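Local coordinates for dextranase (Pseudarthrobacter oxydans, PDB 6NZS), which hydrolyses internal alpha-1,6-glucosidic linkages in dextran as an endo-acting glycoside hydrolase of family 49, at residues F232-Y237 with Y255-A260. Sequence-based numbering, arbitrary orientation.
Sequences FKPGTY and YLAPGA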
ATOM      1  N   PHE A 232      -2.265  -2.356 -23.872  1.00 11.78           N
ATOM      2  CA  PHE A 232      -3.158  -1.204 -23.787  1.00 13.09           C
ATOM      3  C   PHE A 232      -2.362   0.048 -24.128  1.00 13.89           C
ATOM      4  O   PHE A 232      -1.511   0.488 -23.347  1.00 13.34           O
ATOM      5  CB  PHE A 232      -3.773  -1.081 -22.395  1.00 12.07           C
ATOM      6  CG  PHE A 232      -4.802  -2.128 -22.088  1.00 11.88           C
ATOM      7  CD1 PHE A 232      -4.430  -3.339 -21.522  1.00 13.11           C
ATOM      8  CD2 PHE A 232      -6.149  -1.890 -22.336  1.00 12.76           C
ATOM      9  CE1 PHE A 232      -5.378  -4.303 -21.228  1.00 13.31           C
ATOM     10  CE2 PHE A 232      -7.107  -2.853 -22.034  1.00 12.65           C
ATOM     11  CZ  PHE A 232      -6.718  -4.058 -21.482  1.00 13.10           C
ATOM     12  N   LYS A 233      -2.627   0.615 -25.299  1.00 13.32           N
ATOM     13  CA  LYS A 233      -2.026   1.877 -25.684  1.00 12.05           C
ATOM     14  C   LYS A 233      -2.591   2.988 -24.806  1.00 13.07           C
ATOM     15  O   LYS A 233      -3.603   2.797 -24.125  1.00 13.23           O
ATOM     16  CB  LYS A 233      -2.328   2.156 -27.161  1.00 15.40           C
ATOM     17  CG  LYS A 233      -1.574   1.241 -28.117  1.00 16.55           C
ATOM     18  CD  LYS A 233      -1.713   1.681 -29.567  1.00 25.45           C
ATOM     19  CE  LYS A 233      -3.108   1.428 -30.101  1.00 32.21           C
ATOM     20  NZ  LYS A 233      -3.244   1.869 -31.523  1.00 37.36           N
ATOM     21  N   PRO A 234      -1.956   4.158 -24.795  1.00 12.56           N
ATOM     22  CA  PRO A 234      -2.530   5.281 -24.043  1.00 12.16           C
ATOM     23  C   PRO A 234      -3.972   5.517 -24.471  1.00 13.65           C
ATOM     24  O   PRO A 234      -4.310   5.440 -25.657  1.00 15.00           O
ATOM     25  CB  PRO A 234      -1.618   6.459 -24.408  1.00 12.31           C
ATOM     26  CG  PRO A 234      -0.316   5.822 -24.742  1.00 14.85           C
ATOM     27  CD  PRO A 234      -0.665   4.515 -25.416  1.00 13.77           C
ATOM     28  N   GLY A 235      -4.823   5.789 -23.495  1.00 12.76           N
ATOM     29  CA  GLY A 235      -6.249   5.893 -23.722  1.00 12.93           C
ATOM     30  C   GLY A 235      -7.001   5.387 -22.509  1.00 12.90           C
ATOM     31  O   GLY A 235      -6.411   5.059 -21.482  1.00 14.17           O
ATOM     32  N   THR A 236      -8.324   5.326 -22.639  1.00 13.63           N
ATOM     33  CA  THR A 236      -9.193   4.895 -21.552  1.00 13.01           C
ATOM     34  C   THR A 236     -10.005   3.680 -21.976  1.00 14.69           C
ATOM     35  O   THR A 236     -10.536   3.637 -23.091  1.00 15.65           O
ATOM     36  CB  THR A 236     -10.134   6.032 -21.116  1.00 15.33           C
ATOM     37  OG1 THR A 236      -9.348   7.131 -20.640  1.00 15.85           O
ATOM     38  CG2 THR A 236     -11.090   5.569 -20.013  1.00 15.71           C
ATOM     39  N   TYR A 237     -10.108   2.707 -21.070  1.00 13.64           N
ATOM     40  CA  TYR A 237     -10.758   1.429 -21.328  1.00 14.09           C
ATOM     41  C   TYR A 237     -11.633   1.065 -20.135  1.00 17.32           C
ATOM     42  O   TYR A 237     -11.291   1.365 -18.989  1.00 15.83           O
ATOM     43  CB  TYR A 237      -9.711   0.324 -21.560  1.00 13.59           C
ATOM     44  CG  TYR A 237      -8.632   0.725 -22.547  1.00 11.96           C
ATOM     45  CD1 TYR A 237      -7.522   1.467 -22.145  1.00 11.98           C
ATOM     46  CD2 TYR A 237      -8.725   0.362 -23.886  1.00 13.51           C
ATOM     47  CE1 TYR A 237      -6.542   1.846 -23.055  1.00 13.50           C
ATOM     48  CE2 TYR A 237      -7.749   0.716 -24.799  1.00 15.09           C
ATOM     49  CZ  TYR A 237      -6.659   1.458 -24.385  1.00 13.59           C
ATOM     50  OH  TYR A 237      -5.702   1.812 -25.309  1.00 15.72           O
ATOM     51  N   TYR A 255       0.179  -5.477 -20.675  1.00 10.50           N
ATOM     52  CA  TYR A 255       0.987  -4.266 -20.658  1.00 10.80           C
ATOM     53  C   TYR A 255       0.069  -3.054 -20.649  1.00 12.21           C
ATOM     54  O   TYR A 255      -0.811  -2.927 -21.507  1.00 11.63           O
ATOM     55  CB  TYR A 255       1.921  -4.205 -21.880  1.00 10.01           C
ATOM     56  CG  TYR A 255       2.737  -2.938 -21.905  1.00 10.35           C
ATOM     57  CD1 TYR A 255       3.747  -2.723 -20.976  1.00 10.09           C
ATOM     58  CD2 TYR A 255       2.477  -1.942 -22.829  1.00 11.12           C
ATOM     59  CE1 TYR A 255       4.482  -1.551 -20.970  1.00  9.93           C
ATOM     60  CE2 TYR A 255       3.217  -0.761 -22.840  1.00 11.42           C
ATOM     61  CZ  TYR A 255       4.211  -0.569 -21.901  1.00 10.79           C
ATOM     62  OH  TYR A 255       4.938   0.604 -21.897  1.00 13.58           O
ATOM     63  N   LEU A 256       0.275  -2.166 -19.680  1.00 10.91           N
ATOM     64  CA  LEU A 256      -0.466  -0.910 -19.572  1.00 10.83           C
ATOM     65  C   LEU A 256       0.520   0.211 -19.870  1.00  9.94           C
ATOM     66  O   LEU A 256       1.386   0.516 -19.047  1.00 11.70           O
ATOM     67  CB  LEU A 256      -1.056  -0.729 -18.171  1.00 11.64           C
ATOM     68  CG  LEU A 256      -1.873  -1.874 -17.570  1.00 14.56           C
ATOM     69  CD1 LEU A 256      -2.466  -1.438 -16.237  1.00 16.25           C
ATOM     70  CD2 LEU A 256      -2.973  -2.317 -18.505  1.00 17.28           C
ATOM     71  N   ALA A 257       0.397   0.823 -21.040  1.00 10.75           N
ATOM     72  CA  ALA A 257       1.327   1.866 -21.422  1.00 11.52           C
ATOM     73  C   ALA A 257       1.195   3.053 -20.476  1.00 11.28           C
ATOM     74  O   ALA A 257       0.140   3.265 -19.866  1.00 11.36           O
ATOM     75  CB  ALA A 257       1.027   2.334 -22.844  1.00 13.11           C
ATOM     76  N   PRO A 258       2.251   3.856 -20.341  1.00 11.56           N
ATOM     77  CA  PRO A 258       2.088   5.142 -19.655  1.00 12.21           C
ATOM     78  C   PRO A 258       1.018   5.938 -20.381  1.00 12.83           C
ATOM     79  O   PRO A 258       1.062   6.092 -21.603  1.00 15.18           O
ATOM     80  CB  PRO A 258       3.468   5.800 -19.786  1.00 14.08           C
ATOM     81  CG  PRO A 258       4.127   5.094 -20.922  1.00 20.28           C
ATOM     82  CD  PRO A 258       3.590   3.701 -20.939  1.00 12.68           C
ATOM     83  N   GLY A 259       0.030   6.411 -19.634  1.00 10.79           N
ATOM     84  CA  GLY A 259      -1.098   7.078 -20.246  1.00 11.16           C
ATOM     85  C   GLY A 259      -2.281   6.186 -20.548  1.00 12.22           C
ATOM     86  O   GLY A 259      -3.319   6.693 -20.995  1.00 12.76           O
ATOM     87  N   ALA A 260      -2.161   4.877 -20.332  1.00 12.11           N
ATOM     88  CA  ALA A 260      -3.325   4.008 -20.374  1.00 10.99           C
ATOM     89  C   ALA A 260      -4.027   4.034 -19.025  1.00 12.63           C
ATOM     90  O   ALA A 260      -3.381   4.027 -17.972  1.00 12.06           O
ATOM     91  CB  ALA A 260      -2.907   2.578 -20.708  1.00 10.97           C
TER
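F232 and L256 are paired in parallel register and their side chains run side by side in the same direction, with L256 CD2 approaching the F232 ring obliquely at CD1, 3.5 Å away. Their CB atoms leave the same side of the sheet, and both first torsions then set CG anti to the carbonyl carbon (chi1 -72° in F232, -51° in L256), consistent with the shared direction. The backbone fixes this alignment: F232 N donates to Y255 O at 2.8 Å with an almost straight N-H...O angle of 174°, and F232 O accepts from A257 N. On its other flank, F232 places CD2 over the centre of the Y237 ring, 3.5 Å above its plane, while Y237 OH donates to K233 O at 2.6 Å from above that carbonyl's plane. V262 also touches F232, Y237 and L256, so the three side chains share a buried cluster. An alanine in place of F232 would probably open a gap between L256 CD2 and one face of the Y237 ring, because the aromatic ring that reaches both would be gone. At the corner, P234 CD rests on A257 CB at 3.8 Å. The type II turn A257-A260 directs G259 O to G235 N, 3.1 Å away, with the donor out of the carbonyl plane. G259 takes a positive phi that would press a CB against the preceding carbonyl oxygen, and P234 CB adds to the crowding. Parallel pairing resumes one residue out of step at G235 and A260, where A260 CB packs 4.1 Å from F232 CB. Two short parallel pairings joined by stacked bends, repeated between successive coils, are characteristic of the right-handed parallel beta-helix of family 49.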